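Long-range contacts in Alr4995 protein (PDB 6LRF), which acts as a bifunctional arginine dihydrolase and ornithine cyclodeaminase, probably turning arginine into ornithine and ornithine into proline: residues 476-481 with 685-690; 491-496 with 515-520; 627-632 with 651-656; 638-643 with 663-668. All coordinates share one frame; numbering follows the deposited sequence.

Contact 1: 476-481 with 685-690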
loop_
_atom_site.group_PDB
_atom_site.type_symbol
_atom_site.label_atom_id
_atom_site.label_comp_id
_atom_site.label_asym_id
_atom_site.label_seq_id
_atom_site.Cartn_x
_atom_site.Cartn_y
_atom_site.Cartn_z
ATOM N N GLN B 476 23.662 -0.343 -11.436
ATOM C CA GLN B 476 23.566 -0.043 -12.855
ATOM C C GLN B 476 23.496 1.458 -13.101
ATOM O O GLN B 476 24.183 1.960 -13.988
ATOM C CB GLN B 476 22.369 -0.767 -13.474
ATOM C CG GLN B 476 22.500 -2.289 -13.333
ATOM C CD GLN B 476 21.220 -3.052 -13.627
ATOM O OE1 GLN B 476 20.197 -2.467 -13.989
ATOM N NE2 GLN B 476 21.270 -4.373 -13.456
ATOM N N VAL B 477 22.710 2.182 -12.300
ATOM C CA VAL B 477 22.600 3.638 -12.452
ATOM C C VAL B 477 23.920 4.359 -12.144
ATOM O O VAL B 477 24.294 5.295 -12.855
ATOM C CB VAL B 477 21.478 4.223 -11.559
ATOM C CG1 VAL B 477 21.401 5.713 -11.718
ATOM C CG2 VAL B 477 20.140 3.625 -11.925
ATOM N N ALA B 478 24.626 3.932 -11.095
ATOM C CA ALA B 478 25.909 4.554 -10.726
ATOM C C ALA B 478 26.909 4.436 -11.863
ATOM O O ALA B 478 27.645 5.375 -12.162
ATOM C CB ALA B 478 26.487 3.924 -9.455
ATOM N N TRP B 479 26.918 3.276 -12.502
ATOM C CA TRP B 479 27.833 3.041 -13.611
ATOM C C TRP B 479 27.479 3.887 -14.841
ATOM O O TRP B 479 28.368 4.501 -15.454
ATOM C CB TRP B 479 27.839 1.563 -13.979
ATOM C CG TRP B 479 29.033 1.152 -14.763
ATOM C CD1 TRP B 479 30.237 1.806 -14.852
ATOM C CD2 TRP B 479 29.142 -0.006 -15.585
ATOM N NE1 TRP B 479 31.089 1.109 -15.677
ATOM C CE2 TRP B 479 30.438 -0.006 -16.141
ATOM C CE3 TRP B 479 28.271 -1.049 -15.903
ATOM C CZ2 TRP B 479 30.879 -1.015 -16.997
ATOM C CZ3 TRP B 479 28.712 -2.044 -16.751
ATOM C CH2 TRP B 479 30.004 -2.020 -17.289
ATOM N N GLU B 480 26.193 3.908 -15.199
ATOM C CA GLU B 480 25.714 4.722 -16.319
ATOM C C GLU B 480 26.047 6.177 -16.032
ATOM O O GLU B 480 26.488 6.911 -16.899
ATOM C CB GLU B 480 24.203 4.545 -16.524
ATOM C CG GLU B 480 23.741 3.146 -16.989
ATOM C CD GLU B 480 22.247 2.886 -16.723
ATOM O OE1 GLU B 480 21.601 3.730 -16.059
ATOM O OE2 GLU B 480 21.721 1.828 -17.153
ATOM N N LEU B 481 25.875 6.571 -14.777
ATOM C CA LEU B 481 26.067 7.951 -14.360
ATOM C C LEU B 481 27.521 8.416 -14.454
ATOM O O LEU B 481 27.781 9.525 -14.903
ATOM C CB LEU B 481 25.556 8.127 -12.935
ATOM C CG LEU B 481 25.202 9.523 -12.455
ATOM C CD1 LEU B 481 24.525 10.320 -13.539
ATOM C CD2 LEU B 481 24.263 9.357 -11.283
ATOM N N SER B 685 21.630 7.460 -0.903
ATOM C CA SER B 685 22.735 7.086 -0.038
ATOM C C SER B 685 23.627 6.037 -0.732
ATOM O O SER B 685 24.838 6.221 -0.873
ATOM C CB SER B 685 22.210 6.562 1.298
ATOM O OG SER B 685 23.273 6.525 2.240
ATOM N N LEU B 686 22.999 4.958 -1.179
ATOM C CA LEU B 686 23.665 3.893 -1.924
ATOM C C LEU B 686 24.345 4.392 -3.184
ATOM O O LEU B 686 25.454 3.970 -3.512
ATOM C CB LEU B 686 22.648 2.831 -2.306
ATOM C CG LEU B 686 21.965 2.109 -1.158
ATOM C CD1 LEU B 686 20.777 1.319 -1.680
ATOM C CD2 LEU B 686 22.981 1.206 -0.481
ATOM N N LEU B 687 23.658 5.269 -3.912
ATOM C CA LEU B 687 24.194 5.812 -5.150
ATOM C C LEU B 687 25.517 6.526 -4.900
ATOM O O LEU B 687 26.485 6.346 -5.653
ATOM C CB LEU B 687 23.192 6.767 -5.804
ATOM C CG LEU B 687 23.665 7.438 -7.089
ATOM C CD1 LEU B 687 23.802 6.406 -8.213
ATOM C CD2 LEU B 687 22.709 8.553 -7.480
ATOM N N THR B 688 25.574 7.330 -3.842
ATOM C CA THR B 688 26.818 8.049 -3.542
ATOM C C THR B 688 27.906 7.091 -3.016
ATOM O O THR B 688 29.087 7.252 -3.334
ATOM C CB THR B 688 26.590 9.200 -2.530
ATOM O OG1 THR B 688 25.656 8.779 -1.524
ATOM C CG2 THR B 688 26.038 10.442 -3.250
ATOM N N GLN B 689 27.506 6.099 -2.225
ATOM C CA GLN B 689 28.433 5.063 -1.791
ATOM C C GLN B 689 28.960 4.320 -3.005
ATOM O O GLN B 689 30.156 4.081 -3.127
ATOM C CB GLN B 689 27.761 4.087 -0.833
ATOM C CG GLN B 689 27.519 4.637 0.554
ATOM C CD GLN B 689 26.524 3.796 1.329
ATOM O OE1 GLN B 689 25.765 4.307 2.159
ATOM N NE2 GLN B 689 26.513 2.496 1.052
ATOM N N GLN B 690 28.057 3.979 -3.918
ATOM C CA GLN B 690 28.439 3.215 -5.093
ATOM C C GLN B 690 29.320 4.009 -6.052
ATOM O O GLN B 690 30.151 3.435 -6.758
ATOM C CB GLN B 690 27.194 2.716 -5.814
ATOM C CG GLN B 690 27.469 1.623 -6.807
ATOM C CD GLN B 690 27.871 0.321 -6.145
ATOM O OE1 GLN B 690 27.862 0.198 -4.920
ATOM N NE2 GLN B 690 28.229 -0.660 -6.959
#
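The side chain of Leu687 has CG anti to its backbone N (chi1 178°), which carries both methyls toward helix 476-481 although its CB does not itself aim there. Gln690, one turn further on, also has CG anti to N (chi1 -164°) and then bends at chi2, so that its aliphatic root rather than its amide faces the partner helix. Between these two side chains sits Ala478. Its methyl meets Gln690 CG, with CB to CG 3.6 Å, and on its other flank lies 3.9 Å from Leu687 CD1. Because Ala478 carries no more than a methyl, Leu687 CD1 can also rest on the helix backbone at Ala478 CA, 3.8 Å away; it reaches Val477 CG1 more loosely. The other branch of Leu687 turns to Leu481: the two side chains cross at about a right angle, and their CD2 atoms are 4.2 Å apart. The helix axes approach to 9.3 Å and cross at -53°, and Ala478 and Leu687 have the closest CA atoms, 6.0 Å apart. All these contacts are apolar, and the touching residues are mostly buried. Leu687 also touches Leu511 of helix 505-513, while Val477 and Leu481 reach down to Val653 and Met629 of the sheet. The C-terminal helix 680-694 thus packs on a helix that itself covers a parallel sheet, an arrangement characteristic of a Rossmann-like alpha/beta domain.

Contact 2: 491-496 with 515-520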
loop_
_atom_site.group_PDB
_atom_site.type_symbol
_atom_site.label_atom_id
_atom_site.label_comp_id
_atom_site.label_asym_id
_atom_site.label_seq_id
_atom_site.Cartn_x
_atom_site.Cartn_y
_atom_site.Cartn_z
ATOM N N VAL B 491 23.186 15.321 -17.550
ATOM C CA VAL B 491 22.292 14.609 -16.645
ATOM C C VAL B 491 21.341 15.627 -16.020
ATOM O O VAL B 491 21.771 16.677 -15.545
ATOM C CB VAL B 491 23.073 13.842 -15.555
ATOM C CG1 VAL B 491 22.127 13.261 -14.511
ATOM C CG2 VAL B 491 23.943 12.735 -16.190
ATOM N N VAL B 492 20.045 15.335 -16.062
ATOM C CA VAL B 492 19.052 16.254 -15.528
ATOM C C VAL B 492 18.380 15.567 -14.350
ATOM O O VAL B 492 18.078 14.375 -14.406
ATOM C CB VAL B 492 18.009 16.663 -16.589
ATOM C CG1 VAL B 492 16.923 17.537 -15.974
ATOM C CG2 VAL B 492 18.687 17.406 -17.729
ATOM N N VAL B 493 18.177 16.311 -13.273
ATOM C CA VAL B 493 17.508 15.772 -12.104
ATOM C C VAL B 493 16.200 16.514 -11.871
ATOM O O VAL B 493 16.141 17.741 -11.980
ATOM C CB VAL B 493 18.420 15.867 -10.857
ATOM C CG1 VAL B 493 17.668 15.480 -9.618
ATOM C CG2 VAL B 493 19.637 14.957 -11.031
ATOM N N THR B 494 15.141 15.763 -11.590
ATOM C CA THR B 494 13.908 16.341 -11.066
ATOM C C THR B 494 13.818 15.896 -9.614
ATOM O O THR B 494 14.218 14.785 -9.280
ATOM C CB THR B 494 12.655 15.889 -11.852
ATOM O OG1 THR B 494 12.395 14.507 -11.575
ATOM C CG2 THR B 494 12.885 16.036 -13.337
ATOM N N ALA B 495 13.329 16.744 -8.726
ATOM C CA ALA B 495 13.343 16.354 -7.323
ATOM C C ALA B 495 12.190 16.979 -6.559
ATOM O O ALA B 495 11.854 18.124 -6.804
ATOM C CB ALA B 495 14.680 16.742 -6.688
ATOM N N GLY B 496 11.599 16.227 -5.636
ATOM C CA GLY B 496 10.545 16.747 -4.784
ATOM C C GLY B 496 10.966 16.748 -3.325
ATOM O O GLY B 496 12.007 16.178 -2.981
ATOM N N GLY B 515 29.774 17.199 -10.038
ATOM C CA GLY B 515 29.617 17.233 -11.483
ATOM C C GLY B 515 28.693 16.229 -12.159
ATOM O O GLY B 515 28.803 16.010 -13.361
ATOM N N TYR B 516 27.781 15.619 -11.411
ATOM C CA TYR B 516 26.865 14.651 -11.997
ATOM C C TYR B 516 25.532 15.272 -12.425
ATOM O O TYR B 516 24.711 14.604 -13.024
ATOM C CB TYR B 516 26.580 13.513 -11.019
ATOM C CG TYR B 516 27.794 12.713 -10.622
ATOM C CD1 TYR B 516 28.542 13.059 -9.496
ATOM C CD2 TYR B 516 28.198 11.618 -11.366
ATOM C CE1 TYR B 516 29.656 12.327 -9.120
ATOM C CE2 TYR B 516 29.311 10.883 -11.000
ATOM C CZ TYR B 516 30.034 11.242 -9.875
ATOM O OH TYR B 516 31.137 10.507 -9.511
ATOM N N VAL B 517 25.304 16.536 -12.093
ATOM C CA VAL B 517 24.009 17.152 -12.332
ATOM C C VAL B 517 24.169 18.447 -13.121
ATOM O O VAL B 517 24.755 19.409 -12.631
ATOM C CB VAL B 517 23.276 17.426 -10.998
ATOM C CG1 VAL B 517 21.877 17.979 -11.250
ATOM C CG2 VAL B 517 23.180 16.156 -10.193
ATOM N N GLN B 518 23.639 18.474 -14.340
ATOM C CA GLN B 518 23.788 19.648 -15.205
ATOM C C GLN B 518 22.574 20.566 -15.168
ATOM O O GLN B 518 22.629 21.701 -15.628
ATOM C CB GLN B 518 24.057 19.218 -16.655
ATOM C CG GLN B 518 25.514 18.827 -16.910
ATOM C CD GLN B 518 25.947 17.621 -16.101
ATOM O OE1 GLN B 518 25.376 16.535 -16.230
ATOM N NE2 GLN B 518 26.962 17.803 -15.259
ATOM N N ALA B 519 21.471 20.071 -14.626
ATOM C CA ALA B 519 20.286 20.901 -14.460
ATOM C C ALA B 519 19.374 20.289 -13.414
ATOM O O ALA B 519 19.333 19.080 -13.248
ATOM C CB ALA B 519 19.542 21.070 -15.784
ATOM N N LEU B 520 18.636 21.147 -12.723
ATOM C CA LEU B 520 17.720 20.731 -11.679
ATOM C C LEU B 520 16.322 21.306 -11.932
ATOM O O LEU B 520 16.142 22.516 -12.067
ATOM C CB LEU B 520 18.240 21.181 -10.322
ATOM C CG LEU B 520 17.350 20.841 -9.141
ATOM C CD1 LEU B 520 17.258 19.353 -9.030
ATOM C CD2 LEU B 520 17.958 21.437 -7.868
#
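The tight part of this contact is built on Val491 and Val493. Val491 CB presses on Tyr516 O at 3.1 Å. Val493 CG2 lies 3.8 Å from Val517 CG1 and equally close to the second methyl of Val517, the two side chains crossing at about a right angle. Val493 CG1 meets Leu520 CD1 at 3.9 Å. A straight backbone bond from Val493 N to Ala519 O (3.0 Å) holds the parallel strands in register here. Toward Val491 the partner is the non-strand part of segment 515-520, and at this more open margin the partly exposed Gln518 makes the bonds. Gln518 N donates to Val491 O at 2.9 Å, and the side chain, bent at chi2, folds back so that Gln518 OE1 accepts Val491 N at 2.8 Å on a lone pair. The amide's other end is fixed as well, Gln518 NE2 bonding to Gly515 O at 3.2 Å from above that carbonyl plane. An alanine in place of Gln518 would lose both amide bonds and would probably leave Val491 N without this partner and residues 515-518 less firmly held. Strand 491-495 lies between strands 519-523 and 629-633, with Tyr516 packed on helices 467-486 and 505-513 and Leu520 on helix 583-589.

Contact 3: 627-632 with 651-656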
loop_
_atom_site.group_PDB
_atom_site.type_symbol
_atom_site.label_atom_id
_atom_site.label_comp_id
_atom_site.label_asym_id
_atom_site.label_seq_id
_atom_site.Cartn_x
_atom_site.Cartn_y
_atom_site.Cartn_z
ATOM N N ALA B 627 19.785 16.097 -23.027
ATOM C CA ALA B 627 19.858 15.191 -21.873
ATOM C C ALA B 627 20.100 13.735 -22.281
ATOM O O ALA B 627 19.443 13.232 -23.185
ATOM C CB ALA B 627 18.566 15.289 -21.038
ATOM N N GLU B 628 21.034 13.064 -21.600
ATOM C CA GLU B 628 21.299 11.641 -21.821
ATOM C C GLU B 628 20.658 10.804 -20.724
ATOM O O GLU B 628 20.338 9.631 -20.904
ATOM C CB GLU B 628 22.801 11.372 -21.860
ATOM C CG GLU B 628 23.529 11.928 -23.087
ATOM C CD GLU B 628 25.012 11.527 -23.126
ATOM O OE1 GLU B 628 25.368 10.439 -22.601
ATOM O OE2 GLU B 628 25.824 12.304 -23.678
HETATM N N MSE B 629 20.475 11.421 -19.565
HETATM C CA MSE B 629 19.813 10.749 -18.476
HETATM C C MSE B 629 18.987 11.729 -17.690
HETATM O O MSE B 629 19.388 12.871 -17.492
HETATM C CB MSE B 629 20.826 10.067 -17.561
HETATM C CG MSE B 629 20.182 9.409 -16.344
HETATM SE SE MSE B 629 21.416 8.264 -15.334
HETATM C CE MSE B 629 21.697 6.915 -16.701
ATOM N N ILE B 630 17.826 11.268 -17.247
ATOM C CA ILE B 630 16.994 12.034 -16.345
ATOM C C ILE B 630 16.806 11.201 -15.087
ATOM O O ILE B 630 16.367 10.059 -15.149
ATOM C CB ILE B 630 15.642 12.377 -16.985
ATOM C CG1 ILE B 630 15.869 13.129 -18.302
ATOM C CG2 ILE B 630 14.774 13.178 -16.019
ATOM C CD1 ILE B 630 14.603 13.468 -19.011
ATOM N N LEU B 631 17.197 11.774 -13.955
ATOM C CA LEU B 631 17.053 11.160 -12.648
ATOM C C LEU B 631 15.818 11.744 -11.946
ATOM O O LEU B 631 15.790 12.922 -11.584
ATOM C CB LEU B 631 18.315 11.408 -11.823
ATOM C CG LEU B 631 18.635 10.480 -10.665
ATOM C CD1 LEU B 631 18.713 9.049 -11.169
ATOM C CD2 LEU B 631 19.972 10.898 -10.049
HETATM N N MSE B 632 14.788 10.934 -11.768
HETATM C CA MSE B 632 13.539 11.445 -11.225
HETATM C C MSE B 632 13.384 11.008 -9.770
HETATM O O MSE B 632 13.060 9.856 -9.469
HETATM C CB MSE B 632 12.359 10.995 -12.083
HETATM C CG MSE B 632 12.227 11.773 -13.397
HETATM SE SE MSE B 632 11.175 10.823 -14.762
HETATM C CE MSE B 632 12.269 9.227 -14.954
ATOM N N LYS B 651 17.940 7.861 -21.034
ATOM C CA LYS B 651 17.813 6.952 -19.901
ATOM C C LYS B 651 16.987 7.616 -18.795
ATOM O O LYS B 651 17.273 8.728 -18.370
ATOM C CB LYS B 651 19.192 6.535 -19.389
ATOM C CG LYS B 651 20.041 5.856 -20.456
ATOM C CD LYS B 651 21.467 5.623 -19.983
ATOM C CE LYS B 651 22.207 4.670 -20.896
ATOM N NZ LYS B 651 23.509 4.312 -20.271
HETATM N N MSE B 652 15.931 6.930 -18.378
HETATM C CA MSE B 652 15.003 7.433 -17.381
HETATM C C MSE B 652 15.124 6.602 -16.114
HETATM O O MSE B 652 14.911 5.398 -16.138
HETATM C CB MSE B 652 13.577 7.375 -17.920
HETATM C CG MSE B 652 13.474 7.834 -19.352
HETATM SE SE MSE B 652 13.482 9.757 -19.441
HETATM C CE MSE B 652 11.566 10.007 -19.149
ATOM N N VAL B 653 15.493 7.241 -15.014
ATOM C CA VAL B 653 15.558 6.561 -13.737
ATOM C C VAL B 653 14.532 7.183 -12.796
ATOM O O VAL B 653 14.579 8.375 -12.502
ATOM C CB VAL B 653 16.965 6.634 -13.121
ATOM C CG1 VAL B 653 17.012 5.830 -11.833
ATOM C CG2 VAL B 653 17.991 6.119 -14.115
ATOM N N CYS B 654 13.595 6.365 -12.349
ATOM C CA CYS B 654 12.451 6.853 -11.593
ATOM C C CYS B 654 12.406 6.241 -10.200
ATOM O O CYS B 654 12.224 5.033 -10.051
ATOM C CB CYS B 654 11.155 6.545 -12.337
ATOM S SG CYS B 654 9.710 7.380 -11.629
ATOM N N VAL B 655 12.578 7.074 -9.177
ATOM C CA VAL B 655 12.553 6.592 -7.803
ATOM C C VAL B 655 11.409 7.237 -7.049
ATOM O O VAL B 655 11.265 8.462 -7.055
ATOM C CB VAL B 655 13.883 6.883 -7.083
ATOM C CG1 VAL B 655 13.930 6.157 -5.754
ATOM C CG2 VAL B 655 15.065 6.464 -7.961
ATOM N N ASP B 656 10.591 6.413 -6.407
ATOM C CA ASP B 656 9.465 6.916 -5.629
ATOM C C ASP B 656 8.976 5.811 -4.712
ATOM O O ASP B 656 9.076 4.636 -5.054
ATOM C CB ASP B 656 8.339 7.406 -6.552
ATOM C CG ASP B 656 7.511 8.530 -5.928
ATOM O OD1 ASP B 656 7.296 8.498 -4.691
ATOM O OD2 ASP B 656 7.084 9.448 -6.678
#
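Strands 629-632 and 651-656 run parallel, their axes 8° apart in direction and 4.8 Å apart at closest approach. Five backbone hydrogen bonds join the segments, Ile630 and Met632 each both donating and accepting. Four have the donor nearly along the C=O axis, the shortest being Met632 N to Val653 O at 2.7 Å; the fifth, Lys651 N to Glu628 O, has its donor above the carbonyl plane. On one face, the side chains of Met629, a selenomethionine bent at chi3, and Lys651 cross obliquely, Met629 CE lying 3.5 Å from Lys651 CD. Further along, Leu631 and Val653 lie side by side, CD1 of Leu631 reaching 3.6 Å from Val653 CB. On the opposite face Ile630 CD1 lies 3.9 Å from the selenium of Met652. Met632, also selenomethionine, curls its CE back to 3.7 Å from Met652 CB and 3.9 Å from Cys654 CB. Helix 467-486 covers the Met629 face, and Leu665 packs on Met632 and Cys654 from the other side. The polar bonding between the segments is thus backbone to backbone, while the side chains meet through carbon and selenium, so cohesion across the faces is mainly apolar.

Contact 4: 638-643 with 663-668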
loop_
_atom_site.group_PDB
_atom_site.type_symbol
_atom_site.label_atom_id
_atom_site.label_comp_id
_atom_site.label_asym_id
_atom_site.label_seq_id
_atom_site.Cartn_x
_atom_site.Cartn_y
_atom_site.Cartn_z
ATOM N N HIS B 638 6.134 16.648 -11.635
ATOM C CA HIS B 638 7.217 17.181 -12.443
ATOM C C HIS B 638 7.836 16.081 -13.279
ATOM O O HIS B 638 8.259 16.320 -14.409
ATOM C CB HIS B 638 8.260 17.860 -11.559
ATOM C CG HIS B 638 7.693 18.987 -10.762
ATOM N ND1 HIS B 638 7.670 20.285 -11.224
ATOM C CD2 HIS B 638 7.064 19.001 -9.563
ATOM C CE1 HIS B 638 7.073 21.056 -10.332
ATOM N NE2 HIS B 638 6.696 20.300 -9.314
ATOM N N SER B 639 7.864 14.871 -12.738
ATOM C CA SER B 639 8.438 13.748 -13.455
ATOM C C SER B 639 7.586 13.384 -14.680
ATOM O O SER B 639 8.124 13.022 -15.737
ATOM C CB SER B 639 8.592 12.545 -12.523
ATOM O OG SER B 639 9.567 12.817 -11.534
ATOM N N ILE B 640 6.266 13.491 -14.542
ATOM C CA ILE B 640 5.365 13.168 -15.651
ATOM C C ILE B 640 5.506 14.209 -16.741
ATOM O O ILE B 640 5.581 13.875 -17.926
ATOM C CB ILE B 640 3.889 13.085 -15.202
ATOM C CG1 ILE B 640 3.691 11.897 -14.261
ATOM C CG2 ILE B 640 2.955 12.939 -16.410
ATOM C CD1 ILE B 640 2.286 11.834 -13.644
ATOM N N GLY B 641 5.560 15.472 -16.329
ATOM C CA GLY B 641 5.727 16.579 -17.260
ATOM C C GLY B 641 7.027 16.477 -18.037
ATOM O O GLY B 641 7.054 16.624 -19.265
ATOM N N VAL B 642 8.110 16.223 -17.315
ATOM C CA VAL B 642 9.392 15.933 -17.929
ATOM C C VAL B 642 9.292 14.721 -18.866
ATOM O O VAL B 642 9.817 14.737 -19.973
ATOM C CB VAL B 642 10.459 15.676 -16.858
ATOM C CG1 VAL B 642 11.673 15.022 -17.457
ATOM C CG2 VAL B 642 10.841 16.983 -16.173
ATOM N N GLY B 643 8.630 13.670 -18.418
ATOM C CA GLY B 643 8.467 12.489 -19.241
ATOM C C GLY B 643 7.797 12.810 -20.566
ATOM O O GLY B 643 8.299 12.405 -21.624
ATOM N N THR B 663 5.384 3.069 -11.873
ATOM C CA THR B 663 4.830 2.216 -12.926
ATOM C C THR B 663 4.399 3.029 -14.154
ATOM O O THR B 663 4.510 2.548 -15.277
ATOM C CB THR B 663 3.639 1.357 -12.416
ATOM O OG1 THR B 663 3.417 0.278 -13.327
ATOM C CG2 THR B 663 2.355 2.173 -12.293
ATOM N N LYS B 664 3.935 4.260 -13.949
ATOM C CA LYS B 664 3.603 5.132 -15.069
ATOM C C LYS B 664 4.873 5.424 -15.858
ATOM O O LYS B 664 4.991 5.015 -17.016
ATOM C CB LYS B 664 2.957 6.441 -14.592
ATOM C CG LYS B 664 2.734 7.527 -15.674
ATOM C CD LYS B 664 2.457 7.004 -17.095
ATOM C CE LYS B 664 1.587 7.946 -17.926
ATOM N NZ LYS B 664 2.075 9.367 -17.986
ATOM N N LEU B 665 5.815 6.131 -15.239
ATOM C CA LEU B 665 7.007 6.596 -15.941
ATOM C C LEU B 665 7.885 5.484 -16.535
ATOM O O LEU B 665 8.737 5.755 -17.385
ATOM C CB LEU B 665 7.827 7.469 -14.997
ATOM C CG LEU B 665 7.030 8.742 -14.675
ATOM C CD1 LEU B 665 7.272 9.267 -13.270
ATOM C CD2 LEU B 665 7.302 9.826 -15.713
ATOM N N SER B 666 7.663 4.239 -16.123
ATOM C CA SER B 666 8.500 3.137 -16.601
ATOM C C SER B 666 7.981 2.477 -17.879
ATOM O O SER B 666 8.427 1.386 -18.232
ATOM C CB SER B 666 8.653 2.078 -15.508
ATOM O OG SER B 666 9.350 2.605 -14.392
ATOM N N ASP B 667 7.059 3.133 -18.581
ATOM C CA ASP B 667 6.549 2.583 -19.839
ATOM C C ASP B 667 7.371 3.030 -21.061
ATOM O O ASP B 667 6.891 3.762 -21.928
ATOM C CB ASP B 667 5.064 2.943 -20.021
ATOM C CG ASP B 667 4.809 4.445 -20.057
ATOM O OD1 ASP B 667 5.761 5.232 -19.835
ATOM O OD2 ASP B 667 3.645 4.833 -20.301
ATOM N N ARG B 668 8.617 2.574 -21.124
ATOM C CA ARG B 668 9.477 2.822 -22.278
ATOM C C ARG B 668 10.347 1.594 -22.529
ATOM O O ARG B 668 11.268 1.624 -23.347
ATOM C CB ARG B 668 10.356 4.069 -22.061
ATOM C CG ARG B 668 9.585 5.381 -21.938
ATOM C CD ARG B 668 10.493 6.602 -21.872
ATOM N NE ARG B 668 9.691 7.823 -21.821
ATOM C CZ ARG B 668 10.039 8.986 -22.362
ATOM N NH1 ARG B 668 11.188 9.117 -23.006
ATOM N NH2 ARG B 668 9.221 10.025 -22.268
#
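Apolar packing centres on Leu665, whose CG is anti to its carbonyl carbon and whose two methyls both rest against the helix at Ser639. Leu665 CD1 touches Ser639 CB at 3.6 Å, and Leu665 CD2 lies over the helix backbone, 3.3 Å from Ser639 O and 3.9 Å from Ile640 CA. Its chi2 of 147° departs from a staggered value. Gly643 belongs to the same close fit: a beta carbon there would come within 3.2 Å of Leu665 CD2. At the outer margin, Lys664 crosses Ile640 at about a right angle, its bent chain bringing NZ to 4.0 Å from Ile640 CG2.

Polar interactions gather at Arg668, which is extended from CG to NE and turns an edge of its guanidinium to the end of the helix. Arg668 NH2 is 2.6 Å from Gly643 O and hydrogen-bonds Thr646 O, while NH1 bonds weakly to Pro647 O. The cation thus sits among backbone carbonyls at the C-terminal end of helix 637-645, where the helix dipole would probably favour it. Ser639 OG turns instead to Ser635 OG.

Contacts between subunits complete the surroundings, with Arg601 and Ile385 of a third subunit packing on Ile640 and Arg668. Helices 637-645 and 659-665 are successive connections of parallel strands and lie together on the face carrying Met632, as is typical of the beta-alpha-beta crossovers of a Rossmann-like fold.

All four contacts belong to the C-terminal Rossmann-like domain and gather around one six-stranded parallel sheet. Contacts 2 and 3 share it directly: strands 491-495 and 629-633 are neighbours, bridged by probable backbone hydrogen bonds between Val492, Thr494 and Leu631, and the contact centres are about 9 Å apart. Contact 1 covers one face, where Leu481 touches both strand pairs and Val477 touches contact 3; contact 4 lies on the other, about 21 Å from contact 1 between centres. Along the chain, contact 1 spans the other three, contact 2 closes before contact 3 opens, and contacts 3 and 4 alternate. This is consistent with a three-layer alpha/beta/alpha sandwich, with the last helix packed against helix 467-486.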